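Local coordinates for aminopeptidase-like protein (Chaetomium thermophilum, PDB 5JM6) that probably acts as a zinc-dependent aminopeptidase of the M18 family, assembling into a dodecamer linked to the Cvt pathway of selective autophagy, at residues A[69-74]-A[132-137]; A[106-111]-A[177-182]; A[384-389]-A[508-513]; A[435-440]-A[445-450]. One frame throughout, in Å; residues are numbered along the deposited sequence.

Contact 1: A[69-74]-A[132-137]. With ZN (zinc ion), chain H.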
loop_
_atom_site.group_PDB
_atom_site.type_symbol
_atom_site.label_atom_id
_atom_site.label_comp_id
_atom_site.label_asym_id
_atom_site.label_seq_id
_atom_site.Cartn_x
_atom_site.Cartn_y
_atom_site.Cartn_z
ATOM N N PHE A 69 -16.134 -46.545 -10.725
ATOM C CA PHE A 69 -16.951 -47.619 -11.284
ATOM C C PHE A 69 -16.134 -48.871 -11.570
ATOM O O PHE A 69 -16.652 -49.984 -11.500
ATOM C CB PHE A 69 -17.651 -47.155 -12.557
ATOM C CG PHE A 69 -18.487 -45.933 -12.364
ATOM C CD1 PHE A 69 -19.646 -45.987 -11.610
ATOM C CD2 PHE A 69 -18.109 -44.727 -12.924
ATOM C CE1 PHE A 69 -20.416 -44.860 -11.423
ATOM C CE2 PHE A 69 -18.875 -43.598 -12.742
ATOM C CZ PHE A 69 -20.030 -43.663 -11.990
ATOM N N HIS A 70 -14.861 -48.695 -11.901
ATOM C CA HIS A 70 -13.990 -49.845 -12.081
ATOM C C HIS A 70 -13.695 -50.503 -10.740
ATOM O O HIS A 70 -13.589 -51.724 -10.651
ATOM C CB HIS A 70 -12.689 -49.444 -12.775
ATOM C CG HIS A 70 -12.857 -49.126 -14.226
ATOM N ND1 HIS A 70 -13.282 -47.893 -14.674
ATOM C CD2 HIS A 70 -12.673 -49.884 -15.333
ATOM C CE1 HIS A 70 -13.344 -47.903 -15.993
ATOM N NE2 HIS A 70 -12.980 -49.100 -16.418
ATOM N N VAL A 71 -13.582 -49.693 -9.694
ATOM C CA VAL A 71 -13.241 -50.212 -8.376
ATOM C C VAL A 71 -14.331 -51.132 -7.831
ATOM O O VAL A 71 -14.035 -52.212 -7.323
ATOM C CB VAL A 71 -12.978 -49.071 -7.379
ATOM C CG1 VAL A 71 -12.770 -49.622 -5.976
ATOM C CG2 VAL A 71 -11.770 -48.276 -7.823
ATOM N N VAL A 72 -15.588 -50.717 -7.949
ATOM C CA VAL A 72 -16.687 -51.556 -7.486
ATOM C C VAL A 72 -16.773 -52.830 -8.327
ATOM O O VAL A 72 -17.021 -53.912 -7.797
ATOM C CB VAL A 72 -18.029 -50.799 -7.515
ATOM C CG1 VAL A 72 -19.206 -51.765 -7.473
ATOM C CG2 VAL A 72 -18.100 -49.832 -6.349
ATOM N N ASP A 73 -16.535 -52.704 -9.628
ATOM C CA ASP A 73 -16.541 -53.866 -10.508
ATOM C C ASP A 73 -15.413 -54.833 -10.145
ATOM O O ASP A 73 -15.575 -56.048 -10.231
ATOM C CB ASP A 73 -16.423 -53.436 -11.970
ATOM C CG ASP A 73 -16.534 -54.602 -12.929
ATOM O OD1 ASP A 73 -17.633 -55.188 -13.024
ATOM O OD2 ASP A 73 -15.527 -54.931 -13.590
ATOM N N TYR A 74 -14.275 -54.280 -9.734
ATOM C CA TYR A 74 -13.127 -55.074 -9.299
ATOM C C TYR A 74 -13.454 -55.845 -8.026
ATOM O O TYR A 74 -13.194 -57.043 -7.927
ATOM C CB TYR A 74 -11.913 -54.162 -9.083
ATOM C CG TYR A 74 -10.718 -54.784 -8.381
ATOM C CD1 TYR A 74 -10.642 -54.827 -6.992
ATOM C CD2 TYR A 74 -9.645 -55.288 -9.107
ATOM C CE1 TYR A 74 -9.549 -55.380 -6.349
ATOM C CE2 TYR A 74 -8.545 -55.840 -8.471
ATOM C CZ TYR A 74 -8.502 -55.882 -7.093
ATOM O OH TYR A 74 -7.409 -56.430 -6.457
ATOM N N GLY A 132 -14.487 -46.640 4.217
ATOM C CA GLY A 132 -13.539 -45.867 3.436
ATOM C C GLY A 132 -14.228 -45.308 2.209
ATOM O O GLY A 132 -15.393 -45.619 1.959
ATOM N N HIS A 133 -13.525 -44.478 1.442
ATOM C CA HIS A 133 -14.091 -43.953 0.203
ATOM C C HIS A 133 -13.241 -44.340 -1.002
ATOM O O HIS A 133 -12.022 -44.390 -0.918
ATOM C CB HIS A 133 -14.266 -42.431 0.278
ATOM C CG HIS A 133 -12.983 -41.655 0.288
ATOM N ND1 HIS A 133 -12.426 -41.125 -0.856
ATOM C CD2 HIS A 133 -12.178 -41.275 1.308
ATOM C CE1 HIS A 133 -11.319 -40.476 -0.545
ATOM N NE2 HIS A 133 -11.145 -40.551 0.762
ATOM N N ILE A 134 -13.895 -44.725 -2.091
ATOM C CA ILE A 134 -13.186 -45.072 -3.320
ATOM C C ILE A 134 -13.244 -44.032 -4.448
ATOM O O ILE A 134 -12.791 -44.307 -5.559
ATOM C CB ILE A 134 -13.657 -46.427 -3.855
ATOM C CG1 ILE A 134 -15.178 -46.491 -3.917
ATOM C CG2 ILE A 134 -13.134 -47.540 -2.962
ATOM C CD1 ILE A 134 -15.680 -47.738 -4.598
ATOM N N ASP A 135 -13.845 -42.874 -4.201
ATOM C CA ASP A 135 -13.735 -41.783 -5.165
ATOM C C ASP A 135 -12.372 -41.118 -5.011
ATOM O O ASP A 135 -11.764 -41.174 -3.943
ATOM C CB ASP A 135 -14.845 -40.751 -4.977
ATOM C CG ASP A 135 -14.649 -39.910 -3.736
ATOM O OD1 ASP A 135 -14.457 -40.493 -2.648
ATOM O OD2 ASP A 135 -14.673 -38.667 -3.851
ATOM N N ALA A 136 -11.908 -40.461 -6.065
ATOM C CA ALA A 136 -10.633 -39.762 -6.051
ATOM C C ALA A 136 -10.769 -38.461 -6.815
ATOM O O ALA A 136 -11.661 -38.328 -7.629
ATOM C CB ALA A 136 -9.555 -40.624 -6.668
ATOM N N LEU A 137 -9.891 -37.500 -6.567
ATOM C CA LEU A 137 -9.978 -36.242 -7.286
ATOM C C LEU A 137 -9.806 -36.580 -8.748
ATOM O O LEU A 137 -8.892 -37.299 -9.112
ATOM C CB LEU A 137 -8.880 -35.286 -6.836
ATOM C CG LEU A 137 -9.177 -34.449 -5.596
ATOM C CD1 LEU A 137 -9.294 -35.349 -4.382
ATOM C CD2 LEU A 137 -8.070 -33.439 -5.390
HETATM ZN ZN ZN H . -9.637 -39.401 1.735
#

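Contact 2: A[106-111]-A[177-182]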
loop_
_atom_site.group_PDB
_atom_site.type_symbol
_atom_site.label_atom_id
_atom_site.label_comp_id
_atom_site.label_asym_id
_atom_site.label_seq_id
_atom_site.Cartn_x
_atom_site.Cartn_y
_atom_site.Cartn_z
ATOM N N THR A 106 -24.678 -53.312 -3.458
ATOM C CA THR A 106 -24.185 -52.267 -4.334
ATOM C C THR A 106 -25.182 -51.115 -4.414
ATOM O O THR A 106 -26.392 -51.326 -4.329
ATOM C CB THR A 106 -23.917 -52.855 -5.735
ATOM O OG1 THR A 106 -22.649 -53.522 -5.732
ATOM C CG2 THR A 106 -23.930 -51.788 -6.821
ATOM N N ARG A 107 -24.670 -49.895 -4.542
ATOM C CA ARG A 107 -25.510 -48.738 -4.806
ATOM C C ARG A 107 -24.868 -47.880 -5.896
ATOM O O ARG A 107 -23.725 -47.442 -5.756
ATOM C CB ARG A 107 -25.735 -47.933 -3.525
ATOM C CG ARG A 107 -26.878 -46.939 -3.606
ATOM C CD ARG A 107 -27.152 -46.291 -2.256
ATOM N NE ARG A 107 -27.961 -47.140 -1.386
ATOM C CZ ARG A 107 -28.547 -46.722 -0.267
ATOM N NH1 ARG A 107 -28.416 -45.462 0.124
ATOM N NH2 ARG A 107 -29.265 -47.566 0.462
ATOM N N ASN A 108 -25.600 -47.686 -6.993
ATOM C CA ASN A 108 -25.172 -46.881 -8.143
ATOM C C ASN A 108 -23.889 -47.414 -8.800
ATOM O O ASN A 108 -23.261 -46.745 -9.621
ATOM C CB ASN A 108 -24.999 -45.418 -7.683
ATOM C CG ASN A 108 -24.502 -44.489 -8.780
ATOM O OD1 ASN A 108 -25.220 -44.190 -9.732
ATOM N ND2 ASN A 108 -23.265 -44.019 -8.639
ATOM N N GLY A 109 -23.537 -48.659 -8.500
ATOM C CA GLY A 109 -22.339 -49.255 -9.066
ATOM C C GLY A 109 -21.059 -48.563 -8.619
ATOM O O GLY A 109 -19.978 -48.893 -9.103
ATOM N N SER A 110 -21.196 -47.513 -7.811
ATOM C CA SER A 110 -20.063 -46.833 -7.183
ATOM C C SER A 110 -19.898 -47.004 -5.661
ATOM O O SER A 110 -18.935 -46.496 -5.086
ATOM C CB SER A 110 -20.132 -45.346 -7.517
ATOM O OG SER A 110 -21.340 -44.782 -7.050
ATOM N N SER A 111 -20.839 -47.680 -5.008
ATOM C CA SER A 111 -20.755 -47.914 -3.565
ATOM C C SER A 111 -21.002 -49.380 -3.269
ATOM O O SER A 111 -21.888 -49.993 -3.859
ATOM C CB SER A 111 -21.759 -47.053 -2.795
ATOM O OG SER A 111 -21.184 -45.822 -2.398
ATOM N N GLY A 177 -12.032 -42.645 -19.166
ATOM C CA GLY A 177 -12.726 -43.860 -18.791
ATOM C C GLY A 177 -13.952 -43.544 -17.968
ATOM O O GLY A 177 -14.168 -42.401 -17.566
ATOM N N GLY A 178 -14.773 -44.558 -17.734
ATOM C CA GLY A 178 -15.982 -44.369 -16.966
ATOM C C GLY A 178 -17.052 -45.338 -17.410
ATOM O O GLY A 178 -16.761 -46.413 -17.935
ATOM N N ARG A 179 -18.301 -44.951 -17.196
ATOM C CA ARG A 179 -19.422 -45.781 -17.592
ATOM C C ARG A 179 -20.241 -45.139 -18.703
ATOM O O ARG A 179 -20.305 -43.915 -18.823
ATOM C CB ARG A 179 -20.313 -46.065 -16.392
ATOM C CG ARG A 179 -20.951 -44.828 -15.810
ATOM C CD ARG A 179 -21.975 -45.222 -14.783
ATOM N NE ARG A 179 -22.625 -44.070 -14.175
ATOM C CZ ARG A 179 -23.409 -44.153 -13.108
ATOM N NH1 ARG A 179 -23.627 -45.333 -12.544
ATOM N NH2 ARG A 179 -23.972 -43.063 -12.605
ATOM N N VAL A 180 -20.862 -45.986 -19.515
ATOM C CA VAL A 180 -21.719 -45.535 -20.600
ATOM C C VAL A 180 -23.121 -46.086 -20.399
ATOM O O VAL A 180 -23.291 -47.255 -20.052
ATOM C CB VAL A 180 -21.181 -45.986 -21.973
ATOM C CG1 VAL A 180 -21.974 -45.335 -23.094
ATOM C CG2 VAL A 180 -19.703 -45.659 -22.100
ATOM N N ILE A 181 -24.128 -45.247 -20.614
ATOM C CA ILE A 181 -25.499 -45.717 -20.531
ATOM C C ILE A 181 -25.934 -46.123 -21.931
ATOM O O ILE A 181 -26.182 -45.280 -22.792
ATOM C CB ILE A 181 -26.431 -44.637 -19.957
ATOM C CG1 ILE A 181 -25.815 -44.028 -18.695
ATOM C CG2 ILE A 181 -27.794 -45.216 -19.653
ATOM C CD1 ILE A 181 -25.603 -45.027 -17.576
ATOM N N VAL A 182 -26.047 -47.430 -22.136
ATOM C CA VAL A 182 -26.255 -47.991 -23.463
ATOM C C VAL A 182 -27.674 -48.519 -23.600
ATOM O O VAL A 182 -28.263 -49.014 -22.637
ATOM C CB VAL A 182 -25.224 -49.122 -23.758
ATOM C CG1 VAL A 182 -25.758 -50.146 -24.760
ATOM C CG2 VAL A 182 -23.908 -48.529 -24.244
#

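Contact 3: A[384-389]-A[508-513]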
loop_
_atom_site.group_PDB
_atom_site.type_symbol
_atom_site.label_atom_id
_atom_site.label_comp_id
_atom_site.label_asym_id
_atom_site.label_seq_id
_atom_site.Cartn_x
_atom_site.Cartn_y
_atom_site.Cartn_z
ATOM N N ARG A 384 -22.232 -53.108 20.885
ATOM C CA ARG A 384 -21.204 -54.143 20.837
ATOM C C ARG A 384 -20.302 -53.992 19.616
ATOM O O ARG A 384 -19.465 -54.852 19.343
ATOM C CB ARG A 384 -21.842 -55.533 20.865
ATOM C CG ARG A 384 -22.690 -55.774 22.103
ATOM C CD ARG A 384 -23.063 -57.236 22.269
ATOM N NE ARG A 384 -24.459 -57.383 22.673
ATOM C CZ ARG A 384 -24.868 -57.557 23.926
ATOM N NH1 ARG A 384 -23.987 -57.617 24.916
ATOM N NH2 ARG A 384 -26.163 -57.675 24.188
ATOM N N SER A 385 -20.490 -52.910 18.868
ATOM C CA SER A 385 -19.751 -52.736 17.627
ATOM C C SER A 385 -18.567 -51.786 17.761
ATOM O O SER A 385 -18.368 -51.151 18.797
ATOM C CB SER A 385 -20.694 -52.227 16.534
ATOM O OG SER A 385 -21.705 -53.180 16.257
ATOM N N PHE A 386 -17.780 -51.709 16.693
ATOM C CA PHE A 386 -16.700 -50.743 16.581
ATOM C C PHE A 386 -16.495 -50.413 15.107
ATOM O O PHE A 386 -16.497 -51.309 14.262
ATOM C CB PHE A 386 -15.417 -51.291 17.206
ATOM C CG PHE A 386 -14.339 -50.262 17.378
ATOM C CD1 PHE A 386 -13.497 -49.938 16.328
ATOM C CD2 PHE A 386 -14.164 -49.622 18.593
ATOM C CE1 PHE A 386 -12.504 -48.995 16.483
ATOM C CE2 PHE A 386 -13.170 -48.677 18.754
ATOM C CZ PHE A 386 -12.339 -48.363 17.697
ATOM N N LEU A 387 -16.283 -49.137 14.807
ATOM C CA LEU A 387 -16.118 -48.697 13.427
ATOM C C LEU A 387 -14.751 -48.076 13.201
ATOM O O LEU A 387 -14.427 -47.044 13.784
ATOM C CB LEU A 387 -17.197 -47.683 13.042
ATOM C CG LEU A 387 -16.917 -46.989 11.702
ATOM C CD1 LEU A 387 -17.299 -47.882 10.528
ATOM C CD2 LEU A 387 -17.587 -45.621 11.604
ATOM N N VAL A 388 -13.951 -48.701 12.346
ATOM C CA VAL A 388 -12.706 -48.081 11.931
ATOM C C VAL A 388 -12.960 -47.327 10.633
ATOM O O VAL A 388 -13.170 -47.928 9.579
ATOM C CB VAL A 388 -11.579 -49.116 11.745
ATOM C CG1 VAL A 388 -10.343 -48.457 11.162
ATOM C CG2 VAL A 388 -11.253 -49.786 13.073
ATOM N N SER A 389 -12.942 -46.001 10.725
ATOM C CA SER A 389 -13.128 -45.137 9.569
ATOM C C SER A 389 -11.759 -44.782 9.021
ATOM O O SER A 389 -10.995 -44.064 9.665
ATOM C CB SER A 389 -13.909 -43.877 9.949
ATOM O OG SER A 389 -13.854 -42.905 8.920
ATOM N N ASP A 508 -10.540 -59.641 12.884
ATOM C CA ASP A 508 -10.369 -60.937 13.533
ATOM C C ASP A 508 -10.382 -60.844 15.061
ATOM O O ASP A 508 -10.899 -61.739 15.729
ATOM C CB ASP A 508 -9.070 -61.608 13.071
ATOM C CG ASP A 508 -9.137 -62.092 11.630
ATOM O OD1 ASP A 508 -10.223 -62.014 11.018
ATOM O OD2 ASP A 508 -8.103 -62.566 11.116
ATOM N N PHE A 509 -9.782 -59.796 15.618
ATOM C CA PHE A 509 -9.647 -59.705 17.072
ATOM C C PHE A 509 -10.629 -58.806 17.831
ATOM O O PHE A 509 -10.593 -58.787 19.061
ATOM C CB PHE A 509 -8.229 -59.261 17.422
ATOM C CG PHE A 509 -7.202 -60.343 17.268
ATOM C CD1 PHE A 509 -7.200 -61.438 18.115
ATOM C CD2 PHE A 509 -6.231 -60.260 16.284
ATOM C CE1 PHE A 509 -6.253 -62.436 17.980
ATOM C CE2 PHE A 509 -5.280 -61.254 16.144
ATOM C CZ PHE A 509 -5.292 -62.343 16.993
ATOM N N TRP A 510 -11.498 -58.077 17.135
ATOM C CA TRP A 510 -12.353 -57.109 17.825
ATOM C C TRP A 510 -13.209 -57.756 18.912
ATOM O O TRP A 510 -13.269 -57.258 20.036
ATOM C CB TRP A 510 -13.266 -56.369 16.848
ATOM C CG TRP A 510 -14.492 -55.827 17.524
ATOM C CD1 TRP A 510 -15.779 -56.235 17.332
ATOM C CD2 TRP A 510 -14.542 -54.806 18.531
ATOM N NE1 TRP A 510 -16.629 -55.521 18.141
ATOM C CE2 TRP A 510 -15.895 -54.639 18.888
ATOM C CE3 TRP A 510 -13.575 -54.013 19.159
ATOM C CZ2 TRP A 510 -16.306 -53.710 19.843
ATOM C CZ3 TRP A 510 -13.987 -53.092 20.109
ATOM C CH2 TRP A 510 -15.339 -52.949 20.440
ATOM N N GLU A 511 -13.856 -58.868 18.575
ATOM C CA GLU A 511 -14.755 -59.543 19.508
ATOM C C GLU A 511 -14.022 -60.004 20.763
ATOM O O GLU A 511 -14.535 -59.871 21.875
ATOM C CB GLU A 511 -15.436 -60.737 18.831
ATOM C CG GLU A 511 -16.274 -61.596 19.775
ATOM C CD GLU A 511 -16.951 -62.766 19.077
ATOM O OE1 GLU A 511 -18.026 -63.197 19.549
ATOM O OE2 GLU A 511 -16.411 -63.258 18.064
ATOM N N GLU A 512 -12.819 -60.539 20.578
ATOM C CA GLU A 512 -11.994 -60.977 21.697
ATOM C C GLU A 512 -11.615 -59.805 22.596
ATOM O O GLU A 512 -11.695 -59.897 23.821
ATOM C CB GLU A 512 -10.733 -61.681 21.186
ATOM C CG GLU A 512 -9.686 -61.957 22.256
ATOM C CD GLU A 512 -8.649 -62.972 21.807
ATOM O OE1 GLU A 512 -8.826 -63.562 20.719
ATOM O OE2 GLU A 512 -7.659 -63.180 22.539
ATOM N N VAL A 513 -11.208 -58.702 21.980
ATOM C CA VAL A 513 -10.791 -57.524 22.728
ATOM C C VAL A 513 -11.966 -56.911 23.490
ATOM O O VAL A 513 -11.821 -56.511 24.646
ATOM C CB VAL A 513 -10.154 -56.472 21.797
ATOM C CG1 VAL A 513 -9.991 -55.140 22.512
ATOM C CG2 VAL A 513 -8.814 -56.975 21.283
#

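Contact 4: A[435-440]-A[445-450]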
loop_
_atom_site.group_PDB
_atom_site.type_symbol
_atom_site.label_atom_id
_atom_site.label_comp_id
_atom_site.label_asym_id
_atom_site.label_seq_id
_atom_site.Cartn_x
_atom_site.Cartn_y
_atom_site.Cartn_z
ATOM N N ILE A 435 -8.110 -49.792 22.458
ATOM C CA ILE A 435 -8.588 -50.964 21.732
ATOM C C ILE A 435 -7.690 -51.306 20.544
ATOM O O ILE A 435 -7.271 -52.452 20.386
ATOM C CB ILE A 435 -10.033 -50.756 21.231
ATOM C CG1 ILE A 435 -10.984 -50.586 22.416
ATOM C CG2 ILE A 435 -10.474 -51.920 20.355
ATOM C CD1 ILE A 435 -12.304 -49.956 22.048
ATOM N N LEU A 436 -7.385 -50.312 19.714
ATOM C CA LEU A 436 -6.624 -50.570 18.495
ATOM C C LEU A 436 -5.140 -50.800 18.770
ATOM O O LEU A 436 -4.474 -51.503 18.012
ATOM C CB LEU A 436 -6.795 -49.424 17.497
ATOM C CG LEU A 436 -8.199 -49.090 16.991
ATOM C CD1 LEU A 436 -8.128 -47.821 16.176
ATOM C CD2 LEU A 436 -8.788 -50.220 16.161
ATOM N N ASP A 437 -4.614 -50.210 19.840
ATOM C CA ASP A 437 -3.256 -50.539 20.257
ATOM C C ASP A 437 -3.213 -51.986 20.729
ATOM O O ASP A 437 -2.237 -52.699 20.496
ATOM C CB ASP A 437 -2.760 -49.600 21.359
ATOM C CG ASP A 437 -2.180 -48.314 20.807
ATOM O OD1 ASP A 437 -2.090 -48.188 19.568
ATOM O OD2 ASP A 437 -1.798 -47.436 21.610
ATOM N N ARG A 438 -4.287 -52.418 21.384
ATOM C CA ARG A 438 -4.389 -53.786 21.872
ATOM C C ARG A 438 -4.524 -54.775 20.718
ATOM O O ARG A 438 -3.890 -55.829 20.718
ATOM C CB ARG A 438 -5.572 -53.918 22.833
ATOM C CG ARG A 438 -5.919 -55.345 23.212
ATOM C CD ARG A 438 -4.864 -55.959 24.113
ATOM N NE ARG A 438 -5.276 -57.273 24.597
ATOM C CZ ARG A 438 -4.443 -58.284 24.813
ATOM N NH1 ARG A 438 -3.145 -58.134 24.584
ATOM N NH2 ARG A 438 -4.906 -59.446 25.254
ATOM N N ILE A 439 -5.347 -54.435 19.732
ATOM C CA ILE A 439 -5.482 -55.280 18.554
ATOM C C ILE A 439 -4.153 -55.344 17.802
ATOM O O ILE A 439 -3.735 -56.417 17.362
ATOM C CB ILE A 439 -6.616 -54.784 17.632
ATOM C CG1 ILE A 439 -7.963 -55.252 18.191
ATOM C CG2 ILE A 439 -6.432 -55.295 16.212
ATOM C CD1 ILE A 439 -9.152 -54.900 17.337
ATOM N N ALA A 440 -3.473 -54.207 17.697
ATOM C CA ALA A 440 -2.177 -54.153 17.025
ATOM C C ALA A 440 -1.168 -55.108 17.655
ATOM O O ALA A 440 -0.326 -55.675 16.960
ATOM C CB ALA A 440 -1.631 -52.737 17.039
ATOM N N CYS A 445 1.501 -55.804 14.954
ATOM C CA CYS A 445 1.560 -54.507 14.285
ATOM C C CYS A 445 2.035 -53.409 15.222
ATOM O O CYS A 445 1.842 -53.488 16.436
ATOM C CB CYS A 445 0.190 -54.129 13.719
ATOM S SG CYS A 445 -0.431 -55.227 12.433
ATOM N N VAL A 446 2.581 -52.350 14.634
ATOM C CA VAL A 446 3.000 -51.177 15.381
ATOM C C VAL A 446 2.130 -50.032 14.860
ATOM O O VAL A 446 2.093 -49.781 13.655
ATOM C CB VAL A 446 4.483 -50.850 15.147
ATOM C CG1 VAL A 446 5.363 -51.983 15.654
ATOM C CG2 VAL A 446 4.742 -50.584 13.672
ATOM N N ASN A 447 1.433 -49.339 15.757
ATOM C CA ASN A 447 0.570 -48.235 15.357
ATOM C C ASN A 447 1.282 -46.906 15.523
ATOM O O ASN A 447 1.897 -46.650 16.556
ATOM C CB ASN A 447 -0.723 -48.219 16.175
ATOM C CG ASN A 447 -1.604 -49.421 15.909
ATOM O OD1 ASN A 447 -1.386 -50.171 14.958
ATOM N ND2 ASN A 447 -2.617 -49.604 16.749
ATOM N N GLN A 448 1.191 -46.057 14.508
ATOM C CA GLN A 448 1.766 -44.726 14.599
ATOM C C GLN A 448 0.705 -43.728 15.051
ATOM O O GLN A 448 -0.451 -44.093 15.267
ATOM C CB GLN A 448 2.371 -44.316 13.256
ATOM C CG GLN A 448 3.318 -45.362 12.692
ATOM C CD GLN A 448 4.112 -44.862 11.506
ATOM O OE1 GLN A 448 4.954 -43.976 11.638
ATOM N NE2 GLN A 448 3.853 -45.435 10.337
ATOM N N ARG A 449 1.106 -42.473 15.213
ATOM C CA ARG A 449 0.164 -41.407 15.524
ATOM C C ARG A 449 0.279 -40.308 14.476
ATOM O O ARG A 449 1.376 -39.983 14.023
ATOM C CB ARG A 449 0.414 -40.835 16.924
ATOM C CG ARG A 449 0.451 -41.868 18.047
ATOM C CD ARG A 449 -0.852 -42.646 18.132
ATOM N NE ARG A 449 -1.061 -43.267 19.440
ATOM C CZ ARG A 449 -0.971 -44.571 19.676
ATOM N NH1 ARG A 449 -0.668 -45.410 18.694
ATOM N NH2 ARG A 449 -1.184 -45.042 20.898
ATOM N N HIS A 450 -0.862 -39.750 14.084
ATOM C CA HIS A 450 -0.883 -38.626 13.157
ATOM C C HIS A 450 -1.701 -37.482 13.734
ATOM O O HIS A 450 -2.774 -37.698 14.299
ATOM C CB HIS A 450 -1.452 -39.035 11.800
ATOM C CG HIS A 450 -1.835 -37.872 10.940
ATOM N ND1 HIS A 450 -3.127 -37.657 10.510
ATOM C CD2 HIS A 450 -1.101 -36.846 10.449
ATOM C CE1 HIS A 450 -3.169 -36.556 9.780
ATOM N NE2 HIS A 450 -1.953 -36.044 9.728
#

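Contact 1: A[69-74]-A[132-137]
Ile134 lies against Val71 and Val72 on one side of helix 68-81, and its branches divide the work between them. Ile134 CB lies 3.9 Å from Val71 CG1, and the short branch, CG2, 3.7 Å from Val71 CG1. The long branch sets out from between the backbone N and the carbonyl carbon (chi1 49°) and then runs extended, which carries the terminal CD1 of Ile134 to both valines: it lies 3.6 Å from Val72 CG2 and 3.7 Å from Val71 CG1. Val71 slides past the isoleucine in the opposite direction, whereas Val72 crosses it at about a right angle. This apolar contact is buried near the centre of the chain, where strand 127-133 of the M18 peptidase fold, ending in the zinc ligand His133, passes into a loop. His133 binds a zinc ion through NE2 at 2.1 Å, in a site shared with Asp306 and Asp391. The other ring nitrogen, His133 ND1, donates to Asp135 OD1 at 2.8 Å, reaching it from above the carboxylate plane, and Asp135 probably orients the histidine in this way. Asp135 OD1 also accepts from the backbone N of Glu339, and Asp135 OD2 is hydrogen-bonded to Tyr161 OH.

Contact 2: A[106-111]-A[177-182]
Asn108 and Arg179 meet side chain to side chain between the turn after strand 102-107 and strand 174-183. Two weak hydrogen bonds converge on Asn108 OD1, one from Arg179 NH2 at 3.3 Å and one from Arg179 NH1 at 3.4 Å. The oxygen lies at the edge of the guanidinium, in its plane, while the amide stands almost perpendicular to that group, at 83°. Arg179 gets there with a chain extended from CG to NE. Asn108 ND2, the other end of the amide, donates to Ser110 OG at 2.6 Å, nearly in the amide plane, which is consistent with this orientation of the amide. The turn itself is consistent with a classic beta bulge, Ser110 and Ser111 facing Arg107, although Ser110 N is less surely placed. The stronger partners of the guanidinium lie elsewhere: Arg179 NH2 forms salt bridges with Glu281 and with Asp429 of a second subunit, and Lys473 of that subunit donates to Asn108 OD1. An alanine at Asn108 would remove the amide, and is likely to leave Ser110 OG without this donor, Lys473 of the second subunit without this acceptor, and Arg179 without a weak one. The two carboxylates balance the charge of Arg179 and the amide adds only weak bonds to it, so the neutral Asn108 joins an ionic network that links the turn and strand 174-183 to the adjoining subunit of the dodecamer.

Contact 3: A[384-389]-A[508-513]
Trp510 reaches from helix 495-514 to the start of strand 386-394 and covers Phe386 there. Its CG stands anti to the backbone N (chi1 156°), which sends the indole outward from the helix toward the strand. Over one face of its six-membered ring sits Phe386 CB, 3.5 Å from the ring centroid and almost on the normal, a CH-pi contact. The phenyl ring beyond it is turned obliquely to the indole, the planes 40° apart and the ring centroids 5.2 Å apart; Phe386 CD2 comes to 3.8 Å from Trp510 CZ3. The polar edge of the indole is used as well. Trp510 NE1 donates to Arg384 O at 3.2 Å, with the oxygen lying in the ring plane but the N-H...O angle bent to 141°. The buried indole nitrogen thereby finds its acceptor in a backbone carbonyl just ahead of the strand, and Ser385 O lies obliquely to the ring, 3.4 Å from Trp510 CZ2. Face and edge contacts together probably limit the tilt and rotation of the indole. Around this pair, Ile435 of helix 430-443 packs on both Phe386 and Trp510, Ala128 of strand 127-133 touches the indole, and Lys473 and Ala475 of strand 473-481 touch the phenylalanine.

Contact 4: A[435-440]-A[445-450]
Asn447 lays its side-chain amide against the methyl of Ala440, with OD1 and ND2 each 3.3 Å from Ala440 CB. From there Asn447 ND2 donates twice: to Asp437 OD1 at 3.2 Å, using the anti lone pair of that oxygen, and weakly to Leu436 O, the carbonyl that also accepts the helical bond from Ala440 N. The carboxylate of Asp437 is gripped end-on by Arg449. The shorter arm of this bidentate salt bridge runs from Arg449 NH2 to Asp437 OD2 at 2.6 Å; the other joins Arg449 NH1 to Asp437 OD1 at 3.2 Å, and both use syn lone pairs. At the far end, Cys445 N bonds Ala440 O at 2.7 Å, tying the chain leaving helix 430-443 back onto its last turns before it enters strand 448-450, outermost in the sheet within this chain. With an alanine here in place of Asp437, Arg449 would probably lose this counter-charge and Asn447 ND2 its bond to the carboxylate. Three donor contacts, one from the loop residue Asn447 and two from Arg449 on the strand, meet the two carboxylate oxygens, which should favour the ionised form and probably secures loop and strand to the helix through charge as well as through the backbone.

How the contacts relate
All four contacts reach the central mixed sheet. Contacts 1 and 2, with segments alternating along the sequence, have centres 10 Å apart and touch, Phe69 lying on Arg179 and Val72 on Gly109 and Ser110. Helix 68-81 thus meets both the loop that ends strand 127-133 and the surroundings of strand 174-183 in the second, antiparallel sheet. Later in the chain, contact 4 falls between the segments of contact 3; their centres are 13 Å apart, and Ile439 and Val513 join their helices. Contacts 2 and 4, 36 Å apart, lie on opposite sides of the chain's centre. Contact 1 therefore sits at the zinc site, contact 2 links the two sheets and reaches a second subunit, and contacts 3 and 4 attach helices 495-514 and 430-443 to the sheet.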